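Local coordinates for putative membrane anchored protein (PDB 3LSO) that is of unknown function but is probably exported and held in the membrane by a transmembrane helix, the modelled part being built of beta domains, at residues Val26-Asp31 with Thr178-Pro183; Ser93-Val98 with Ile155-Ile160; Asn48-Phe53 with Lys70-Ser75. One frame throughout, in Å; residues are numbered along the deposited sequence.

Contact 1. Residues Val26-Asp31 with Thr178-Pro183; sequences VTSDVD and TNADKP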
loop_
_atom_site.group_PDB
_atom_site.type_symbol
_atom_site.label_atom_id
_atom_site.label_comp_id
_atom_site.label_asym_id
_atom_site.label_seq_id
_atom_site.Cartn_x
_atom_site.Cartn_y
_atom_site.Cartn_z
ATOM N N VAL B 26 -19.260 -17.363 22.732
ATOM C CA VAL B 26 -20.598 -16.741 22.871
ATOM C C VAL B 26 -21.796 -17.674 23.202
ATOM O O VAL B 26 -22.320 -18.369 22.325
ATOM C CB VAL B 26 -20.927 -15.793 21.668
ATOM C CG1 VAL B 26 -21.998 -14.771 22.077
ATOM C CG2 VAL B 26 -19.671 -15.057 21.185
ATOM N N THR B 27 -22.231 -17.646 24.467
ATOM C CA THR B 27 -23.365 -18.455 24.966
ATOM C C THR B 27 -24.695 -17.688 24.930
ATOM O O THR B 27 -24.716 -16.461 24.827
ATOM C CB THR B 27 -23.168 -18.885 26.435
ATOM O OG1 THR B 27 -23.321 -17.735 27.269
ATOM C CG2 THR B 27 -21.795 -19.495 26.680
ATOM N N SER B 28 -25.803 -18.421 25.057
ATOM C CA SER B 28 -27.145 -17.847 24.892
ATOM C C SER B 28 -28.270 -18.838 25.166
ATOM O O SER B 28 -28.201 -19.994 24.770
ATOM C CB SER B 28 -27.315 -17.291 23.476
ATOM O OG SER B 28 -26.972 -18.262 22.498
ATOM N N ASP B 29 -29.317 -18.343 25.818
ATOM C CA ASP B 29 -30.479 -19.132 26.207
ATOM C C ASP B 29 -31.243 -19.669 25.015
ATOM O O ASP B 29 -31.537 -18.933 24.082
ATOM C CB ASP B 29 -31.411 -18.276 27.061
ATOM C CG ASP B 29 -30.783 -17.874 28.375
ATOM O OD1 ASP B 29 -29.779 -18.508 28.765
ATOM O OD2 ASP B 29 -31.294 -16.933 29.029
ATOM N N VAL B 30 -31.554 -20.960 25.061
ATOM C CA VAL B 30 -32.391 -21.608 24.044
ATOM C C VAL B 30 -33.657 -22.135 24.666
ATOM O O VAL B 30 -33.701 -22.418 25.863
ATOM C CB VAL B 30 -31.671 -22.777 23.298
ATOM C CG1 VAL B 30 -30.677 -22.243 22.330
ATOM C CG2 VAL B 30 -30.975 -23.704 24.259
ATOM N N ASP B 31 -34.693 -22.248 23.844
ATOM C CA ASP B 31 -35.964 -22.819 24.267
ATOM C C ASP B 31 -36.309 -23.958 23.311
ATOM O O ASP B 31 -36.749 -23.727 22.181
ATOM C CB ASP B 31 -37.052 -21.745 24.267
ATOM C CG ASP B 31 -38.269 -22.127 25.106
ATOM O OD1 ASP B 31 -38.620 -23.332 25.202
ATOM O OD2 ASP B 31 -38.886 -21.195 25.673
ATOM N N THR B 178 -33.754 -19.345 19.951
ATOM C CA THR B 178 -33.119 -18.361 20.817
ATOM C C THR B 178 -33.446 -16.953 20.322
ATOM O O THR B 178 -33.829 -16.782 19.161
ATOM C CB THR B 178 -31.593 -18.591 20.895
ATOM O OG1 THR B 178 -31.054 -17.886 22.018
ATOM C CG2 THR B 178 -30.894 -18.143 19.621
ATOM N N ASN B 179 -33.312 -15.962 21.212
ATOM C CA ASN B 179 -33.520 -14.538 20.884
ATOM C C ASN B 179 -32.232 -13.721 20.863
ATOM O O ASN B 179 -32.275 -12.495 20.942
ATOM C CB ASN B 179 -34.468 -13.876 21.894
ATOM C CG ASN B 179 -35.851 -14.493 21.909
ATOM O OD1 ASN B 179 -36.297 -15.116 20.937
ATOM N ND2 ASN B 179 -36.542 -14.325 23.023
ATOM N N ALA B 180 -31.087 -14.381 20.775
ATOM C CA ALA B 180 -29.821 -13.667 20.840
ATOM C C ALA B 180 -29.475 -12.901 19.553
ATOM O O ALA B 180 -29.700 -13.391 18.436
ATOM C CB ALA B 180 -28.702 -14.605 21.228
ATOM N N ASP B 181 -28.934 -11.697 19.738
ATOM C CA ASP B 181 -28.516 -10.804 18.658
ATOM C C ASP B 181 -27.021 -10.685 18.717
ATOM O O ASP B 181 -26.396 -10.205 17.769
ATOM C CB ASP B 181 -29.067 -9.383 18.868
ATOM C CG ASP B 181 -30.570 -9.353 19.101
ATOM O OD1 ASP B 181 -31.300 -10.094 18.393
ATOM O OD2 ASP B 181 -31.023 -8.585 19.985
ATOM N N LYS B 182 -26.453 -11.074 19.856
ATOM C CA LYS B 182 -25.027 -10.876 20.100
ATOM C C LYS B 182 -24.243 -11.887 19.281
ATOM O O LYS B 182 -24.439 -13.098 19.441
ATOM C CB LYS B 182 -24.691 -10.902 21.596
ATOM C CG LYS B 182 -25.230 -9.660 22.318
ATOM C CD LYS B 182 -24.743 -9.541 23.755
ATOM C CE LYS B 182 -25.479 -8.427 24.485
ATOM N NZ LYS B 182 -25.041 -8.367 25.894
ATOM N N PRO B 183 -23.385 -11.378 18.367
ATOM C CA PRO B 183 -22.783 -12.146 17.272
ATOM C C PRO B 183 -21.538 -12.933 17.673
ATOM O O PRO B 183 -20.669 -12.416 18.362
ATOM C CB PRO B 183 -22.419 -11.059 16.239
ATOM C CG PRO B 183 -22.861 -9.699 16.865
ATOM C CD PRO B 183 -22.963 -9.962 18.328
#

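Contact 2. Residues Ser93-Val98 with Ile155-Ile160; sequences SIRINV and IPEKTI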
loop_
_atom_site.group_PDB
_atom_site.type_symbol
_atom_site.label_atom_id
_atom_site.label_comp_id
_atom_site.label_asym_id
_atom_site.label_seq_id
_atom_site.Cartn_x
_atom_site.Cartn_y
_atom_site.Cartn_z
ATOM N N SER B 93 -29.102 -29.961 12.890
ATOM C CA SER B 93 -28.893 -28.753 12.121
ATOM C C SER B 93 -28.569 -27.594 13.035
ATOM O O SER B 93 -29.405 -27.202 13.844
ATOM C CB SER B 93 -30.165 -28.417 11.333
ATOM O OG SER B 93 -29.956 -28.479 9.933
ATOM N N ILE B 94 -27.364 -27.042 12.914
ATOM C CA ILE B 94 -27.013 -25.798 13.601
ATOM C C ILE B 94 -27.117 -24.687 12.580
ATOM O O ILE B 94 -26.547 -24.792 11.494
ATOM C CB ILE B 94 -25.600 -25.832 14.126
ATOM C CG1 ILE B 94 -25.430 -27.033 15.042
ATOM C CG2 ILE B 94 -25.275 -24.541 14.883
ATOM C CD1 ILE B 94 -24.014 -27.552 15.086
ATOM N N ARG B 95 -27.844 -23.628 12.913
ATOM C CA ARG B 95 -28.142 -22.612 11.934
ATOM C C ARG B 95 -27.612 -21.270 12.375
ATOM O O ARG B 95 -27.971 -20.752 13.445
ATOM C CB ARG B 95 -29.634 -22.578 11.678
ATOM C CG ARG B 95 -30.146 -23.952 11.331
ATOM C CD ARG B 95 -31.616 -23.984 11.159
ATOM N NE ARG B 95 -32.032 -23.312 9.937
ATOM C CZ ARG B 95 -32.709 -22.172 9.920
ATOM N NH1 ARG B 95 -33.037 -21.568 11.069
ATOM N NH2 ARG B 95 -33.052 -21.639 8.754
ATOM N N ILE B 96 -26.716 -20.727 11.563
ATOM C CA ILE B 96 -26.067 -19.476 11.883
ATOM C C ILE B 96 -26.449 -18.541 10.765
ATOM O O ILE B 96 -26.493 -18.950 9.606
ATOM C CB ILE B 96 -24.522 -19.631 11.931
ATOM C CG1 ILE B 96 -24.083 -20.732 12.905
ATOM C CG2 ILE B 96 -23.826 -18.309 12.251
ATOM C CD1 ILE B 96 -24.638 -20.621 14.290
ATOM N N ASN B 97 -26.766 -17.301 11.120
ATOM C CA ASN B 97 -26.940 -16.242 10.141
ATOM C C ASN B 97 -25.562 -15.744 9.745
ATOM O O ASN B 97 -24.809 -15.259 10.591
ATOM C CB ASN B 97 -27.776 -15.097 10.727
ATOM C CG ASN B 97 -28.243 -14.096 9.675
ATOM O OD1 ASN B 97 -27.665 -13.962 8.599
ATOM N ND2 ASN B 97 -29.303 -13.377 10.000
ATOM N N VAL B 98 -25.221 -15.877 8.465
ATOM C CA VAL B 98 -23.914 -15.412 8.001
ATOM C C VAL B 98 -23.995 -14.248 7.034
ATOM O O VAL B 98 -22.969 -13.718 6.641
ATOM C CB VAL B 98 -23.059 -16.538 7.372
ATOM C CG1 VAL B 98 -22.749 -17.612 8.402
ATOM C CG2 VAL B 98 -23.739 -17.108 6.132
ATOM N N ILE B 155 -24.552 -13.645 13.286
ATOM C CA ILE B 155 -25.645 -13.704 14.257
ATOM C C ILE B 155 -26.107 -15.152 14.356
ATOM O O ILE B 155 -25.972 -15.890 13.396
ATOM C CB ILE B 155 -26.853 -12.848 13.766
ATOM C CG1 ILE B 155 -26.399 -11.478 13.252
ATOM C CG2 ILE B 155 -27.927 -12.692 14.854
ATOM C CD1 ILE B 155 -25.558 -10.676 14.232
ATOM N N PRO B 156 -26.641 -15.573 15.523
ATOM C CA PRO B 156 -27.403 -16.838 15.499
ATOM C C PRO B 156 -28.727 -16.688 14.747
ATOM O O PRO B 156 -29.219 -15.572 14.575
ATOM C CB PRO B 156 -27.665 -17.138 16.984
ATOM C CG PRO B 156 -27.428 -15.845 17.707
ATOM C CD PRO B 156 -26.415 -15.083 16.897
ATOM N N GLU B 157 -29.278 -17.799 14.282
ATOM C CA GLU B 157 -30.602 -17.800 13.677
ATOM C C GLU B 157 -31.642 -17.958 14.774
ATOM O O GLU B 157 -31.376 -18.579 15.797
ATOM C CB GLU B 157 -30.725 -18.908 12.621
ATOM C CG GLU B 157 -30.428 -18.447 11.164
ATOM C CD GLU B 157 -31.555 -17.595 10.555
ATOM O OE1 GLU B 157 -32.706 -17.654 11.064
ATOM O OE2 GLU B 157 -31.302 -16.864 9.571
ATOM N N LYS B 158 -32.819 -17.375 14.572
ATOM C CA LYS B 158 -33.906 -17.494 15.542
ATOM C C LYS B 158 -34.108 -18.965 15.954
ATOM O O LYS B 158 -34.245 -19.260 17.142
ATOM C CB LYS B 158 -35.191 -16.858 14.992
ATOM C CG LYS B 158 -36.406 -16.888 15.938
ATOM C CD LYS B 158 -36.380 -15.739 16.952
ATOM C CE LYS B 158 -37.482 -15.888 18.019
ATOM N NZ LYS B 158 -38.694 -15.084 17.701
ATOM N N THR B 159 -34.108 -19.874 14.976
ATOM C CA THR B 159 -34.108 -21.315 15.241
ATOM C C THR B 159 -32.695 -21.837 15.095
ATOM O O THR B 159 -32.266 -22.272 14.021
ATOM C CB THR B 159 -35.071 -22.098 14.306
ATOM O OG1 THR B 159 -36.387 -21.521 14.379
ATOM C CG2 THR B 159 -35.143 -23.564 14.712
ATOM N N ILE B 160 -31.975 -21.792 16.198
ATOM C CA ILE B 160 -30.546 -22.055 16.195
ATOM C C ILE B 160 -30.223 -23.526 16.007
ATOM O O ILE B 160 -29.155 -23.883 15.521
ATOM C CB ILE B 160 -29.862 -21.494 17.478
ATOM C CG1 ILE B 160 -28.417 -21.946 17.581
ATOM C CG2 ILE B 160 -30.588 -21.922 18.711
ATOM C CD1 ILE B 160 -27.477 -21.050 16.856
HETATM O O HOH W 1 -34.749 -19.414 12.100
#

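Contact 3. Residues Asn48-Phe53 with Lys70-Ser75; sequences NFSAEF and KIKDIS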
loop_
_atom_site.group_PDB
_atom_site.type_symbol
_atom_site.label_atom_id
_atom_site.label_comp_id
_atom_site.label_asym_id
_atom_site.label_seq_id
_atom_site.Cartn_x
_atom_site.Cartn_y
_atom_site.Cartn_z
ATOM N N ASN B 48 -29.268 -23.859 27.415
ATOM C CA ASN B 48 -28.147 -22.967 27.066
ATOM C C ASN B 48 -27.237 -23.568 25.994
ATOM O O ASN B 48 -26.932 -24.756 26.037
ATOM C CB ASN B 48 -27.318 -22.622 28.313
ATOM C CG ASN B 48 -27.796 -21.349 28.998
ATOM O OD1 ASN B 48 -28.352 -21.385 30.103
ATOM N ND2 ASN B 48 -27.592 -20.213 28.334
ATOM N N PHE B 49 -26.791 -22.732 25.055
ATOM C CA PHE B 49 -26.006 -23.166 23.892
ATOM C C PHE B 49 -24.733 -22.356 23.765
ATOM O O PHE B 49 -24.773 -21.194 23.361
ATOM C CB PHE B 49 -26.832 -22.992 22.625
ATOM C CG PHE B 49 -26.082 -23.281 21.355
ATOM C CD1 PHE B 49 -25.914 -24.595 20.909
ATOM C CD2 PHE B 49 -25.578 -22.243 20.574
ATOM C CE1 PHE B 49 -25.227 -24.878 19.707
ATOM C CE2 PHE B 49 -24.893 -22.519 19.362
ATOM C CZ PHE B 49 -24.717 -23.839 18.937
ATOM N N SER B 50 -23.603 -22.983 24.079
ATOM C CA SER B 50 -22.311 -22.290 24.103
ATOM C C SER B 50 -21.366 -22.713 22.965
ATOM O O SER B 50 -21.084 -23.899 22.788
ATOM C CB SER B 50 -21.640 -22.465 25.470
ATOM O OG SER B 50 -21.528 -23.830 25.818
ATOM N N ALA B 51 -20.880 -21.731 22.203
ATOM C CA ALA B 51 -19.955 -21.986 21.103
ATOM C C ALA B 51 -18.901 -20.888 20.938
ATOM O O ALA B 51 -19.152 -19.712 21.212
ATOM C CB ALA B 51 -20.717 -22.182 19.814
ATOM N N GLU B 52 -17.716 -21.295 20.489
ATOM C CA GLU B 52 -16.604 -20.384 20.240
ATOM C C GLU B 52 -16.201 -20.445 18.765
ATOM O O GLU B 52 -15.814 -21.497 18.248
ATOM C CB GLU B 52 -15.424 -20.726 21.154
ATOM C CG GLU B 52 -14.108 -20.088 20.743
ATOM C CD GLU B 52 -13.027 -20.198 21.807
ATOM O OE1 GLU B 52 -13.118 -21.090 22.686
ATOM O OE2 GLU B 52 -12.079 -19.378 21.759
ATOM N N PHE B 53 -16.314 -19.307 18.095
ATOM C CA PHE B 53 -15.976 -19.198 16.683
ATOM C C PHE B 53 -14.567 -18.616 16.509
ATOM O O PHE B 53 -14.397 -17.400 16.396
ATOM C CB PHE B 53 -17.006 -18.311 15.980
ATOM C CG PHE B 53 -18.184 -19.057 15.418
ATOM C CD1 PHE B 53 -19.152 -19.596 16.248
ATOM C CD2 PHE B 53 -18.342 -19.193 14.040
ATOM C CE1 PHE B 53 -20.244 -20.269 15.705
ATOM C CE2 PHE B 53 -19.437 -19.869 13.495
ATOM C CZ PHE B 53 -20.379 -20.405 14.319
ATOM N N LYS B 70 -15.767 -24.544 18.214
ATOM C CA LYS B 70 -15.748 -25.416 19.375
ATOM C C LYS B 70 -17.110 -25.325 20.077
ATOM O O LYS B 70 -17.475 -24.291 20.627
ATOM C CB LYS B 70 -14.591 -25.045 20.316
ATOM C CG LYS B 70 -13.201 -25.258 19.712
ATOM C CD LYS B 70 -12.086 -25.132 20.753
ATOM C CE LYS B 70 -10.708 -25.347 20.125
ATOM N NZ LYS B 70 -9.613 -25.290 21.128
ATOM N N ILE B 71 -17.879 -26.405 20.022
ATOM C CA ILE B 71 -19.176 -26.445 20.693
ATOM C C ILE B 71 -19.096 -27.222 22.007
ATOM O O ILE B 71 -18.798 -28.425 22.032
ATOM C CB ILE B 71 -20.284 -27.014 19.796
ATOM C CG1 ILE B 71 -20.504 -26.102 18.591
ATOM C CG2 ILE B 71 -21.584 -27.132 20.575
ATOM C CD1 ILE B 71 -21.441 -26.669 17.530
ATOM N N LYS B 72 -19.370 -26.505 23.092
ATOM C CA LYS B 72 -19.325 -27.057 24.432
ATOM C C LYS B 72 -20.511 -28.007 24.646
ATOM O O LYS B 72 -21.658 -27.695 24.279
ATOM C CB LYS B 72 -19.330 -25.914 25.451
ATOM C CG LYS B 72 -18.789 -26.258 26.835
ATOM C CD LYS B 72 -17.286 -26.020 26.962
ATOM C CE LYS B 72 -16.881 -26.152 28.417
ATOM N NZ LYS B 72 -15.564 -26.798 28.538
ATOM N N ASP B 73 -20.218 -29.176 25.219
ATOM C CA ASP B 73 -21.231 -30.182 25.524
ATOM C C ASP B 73 -22.447 -29.517 26.137
ATOM O O ASP B 73 -22.320 -28.551 26.892
ATOM C CB ASP B 73 -20.704 -31.199 26.544
ATOM C CG ASP B 73 -19.401 -31.850 26.123
ATOM O OD1 ASP B 73 -18.486 -31.138 25.650
ATOM O OD2 ASP B 73 -19.291 -33.084 26.297
ATOM N N ILE B 74 -23.627 -30.029 25.817
ATOM C CA ILE B 74 -24.823 -29.604 26.535
ATOM C C ILE B 74 -25.526 -30.789 27.198
ATOM O O ILE B 74 -25.953 -31.731 26.523
ATOM C CB ILE B 74 -25.748 -28.709 25.682
ATOM C CG1 ILE B 74 -26.224 -29.422 24.418
ATOM C CG2 ILE B 74 -25.012 -27.419 25.307
ATOM C CD1 ILE B 74 -27.251 -28.600 23.597
ATOM N N SER B 75 -25.587 -30.738 28.529
ATOM C CA SER B 75 -26.085 -31.835 29.358
ATOM C C SER B 75 -27.396 -31.449 30.025
ATOM O O SER B 75 -27.465 -30.446 30.743
ATOM C CB SER B 75 -25.046 -32.212 30.424
ATOM O OG SER B 75 -25.562 -33.186 31.319
#

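Contact 1. Residues Val26-Asp31 with Thr178-Pro183
The hydroxyl of Thr-178 is turned toward the backbone of the facing strand. OG1 stands anti to the residue's own backbone N (chi1 -163°) and so meets the carbonyl of Asp-29, Thr-178 OG1 and Asp-29 O lying 2.4 Å apart, a very short distance that carries no weight at this resolution. The hydroxyl donates from above the carbonyl plane, 28° out of it. Beside this bond Val-30 crosses Thr-178 obliquely, Val-30 CG1 resting 4.0 Å from Thr-178 CB. Both side chains also touch Ile-160. The place is where two neighbouring strands part in the N-terminal domain, whose family belongs to the E-set clan of beta-sandwich folds. Strand 41-54 flanks strand 25-36 along one edge, bonding Val-26, Ser-28 and Val-30 through the backbone; on the other edge Asp-31 bonds to Thr-177, near the Cys-32 to Cys-176 disulfide. Past Thr-178 the second segment is loop, and the CA separation grows from 4.6 Å between Val-30 and Thr-178 to 7.6 Å between Val-26 and Pro-183. Where the chains spread, Ser-28 and Ala-180 point at each other and their CB atoms meet at 3.8 Å. Further along, Val-26 turns one methyl to each of two successive carbonyls, CG1 4.0 Å from Lys-182 O and CG2 leaning toward Pro-183 O. Lys-182 starts toward the facing segment, but its end leads away.

Contact 2. Residues Ser93-Val98 with Ile155-Ile160
Strand 93-97 meets the 155-157 part of strand 150-167 in antiparallel fashion but strongly twisted, their directions 135° apart. Ile-96 and Pro-156 form a non-hydrogen-bonded pair. Next to it Asn-97 N donates to Ile-155 O in a bent bond of 2.8 Å, while Glu-157 N reaches Arg-95 O only weakly. Past the corner at Lys-158 and Thr-159, Ile-160 O takes the N-H of Arg-95 at 2.9 Å from N, the donor above the carbonyl plane. The corner interrupts strand 150-167 in this N-terminal domain of the E-set clan, yet strand 87-97 is bonded on both sides of it; at the corner Lys-158 bonds through its backbone to Thr-178. The side chain of Arg-95 lies across the corner. Bent at chi3 (71°), it brings NH1 to Thr-159 O at 3.1 Å, with the oxygen 4° from the guanidinium plane and the bond on a carbonyl lone pair. Water 1 also lies at the edge, 2.9 Å from Arg-95 NH1; it accepts from Thr-159 N and donates to Glu-157 OE1. That carboxylate oxygen and Arg-95 NH1 form a long salt bridge of 3.9 Å, which the water supplements. On the buried side Ile-96 and Ile-160 lie side by side, CD1 to CD1.

Contact 3. Residues Asn48-Phe53 with Lys70-Ser75
Strands 41-54 and 64-77 are antiparallel neighbours in the N-terminal beta domain, and this contact holds the point where their pairing passes from regular to broken. Glu-52 and Lys-70 form a hydrogen-bonded pair: Glu-52 N to Lys-70 O and Lys-70 N to Glu-52 O both measure 3.0 Å, each donor in the carbonyl plane. One more bond follows, Lys-72 N to Ser-50 O at 3.1 Å. Beyond it the two chains draw apart, the CA atoms of Phe-49 and Ile-74 being 7.1 Å from each other; on its other side strand 64-77 pairs with strand 132-146, Ile-74 bonding to Ile-135. Ile-74 still leans back, its CG2 reaching Asn-48 O at 3.4 Å. On the inner face Ala-51 CB meets Ile-71 CG1 at 4.1 Å. Phe-49, with its ring swung anti to the backbone N (chi1 174°), brings CE1 obliquely to Ile-71 CG2 at 4.4 Å. This face looks across to Ile-94 and Ile-160. On the other face Ser-50 OG lies beside Lys-72 CB. Glu-52 and Lys-70 extend from the same face, but Glu-52 OE1 and Lys-70 NZ stay 5.7 Å apart. Backbone bonds and an apolar inner face therefore carry the pairing, with no direct ion pair between these two. Lys-70 is engaged weakly by Glu-54, whose carboxylate comes close to that of Glu-52; the lysine charge probably eases the repulsion between them.

From the N terminus the chain runs first through 26-31, which waits for its partner until 178-183, so contact 1 closes the longest loop and encloses both others. Within it, contact 3 closes early, when 70-75 returns to 48-53; contact 2 opens afterwards at 93-98 and closes at 155-160. These two follow in series, and no pair crosses. Contact 1 adjoins contact 3 through backbone bonding of strand 25-36 to strand 41-54, and contact 2 where the loop after strand 170-177 is backbone-bonded to the corner of strand 150-167. Contacts 2 and 3 face one another through side chains, Ile-94 against Ile-71 and Ile-160 against Phe-49, thereby joining opposing parts of the N-terminal domain around a shared apolar interior.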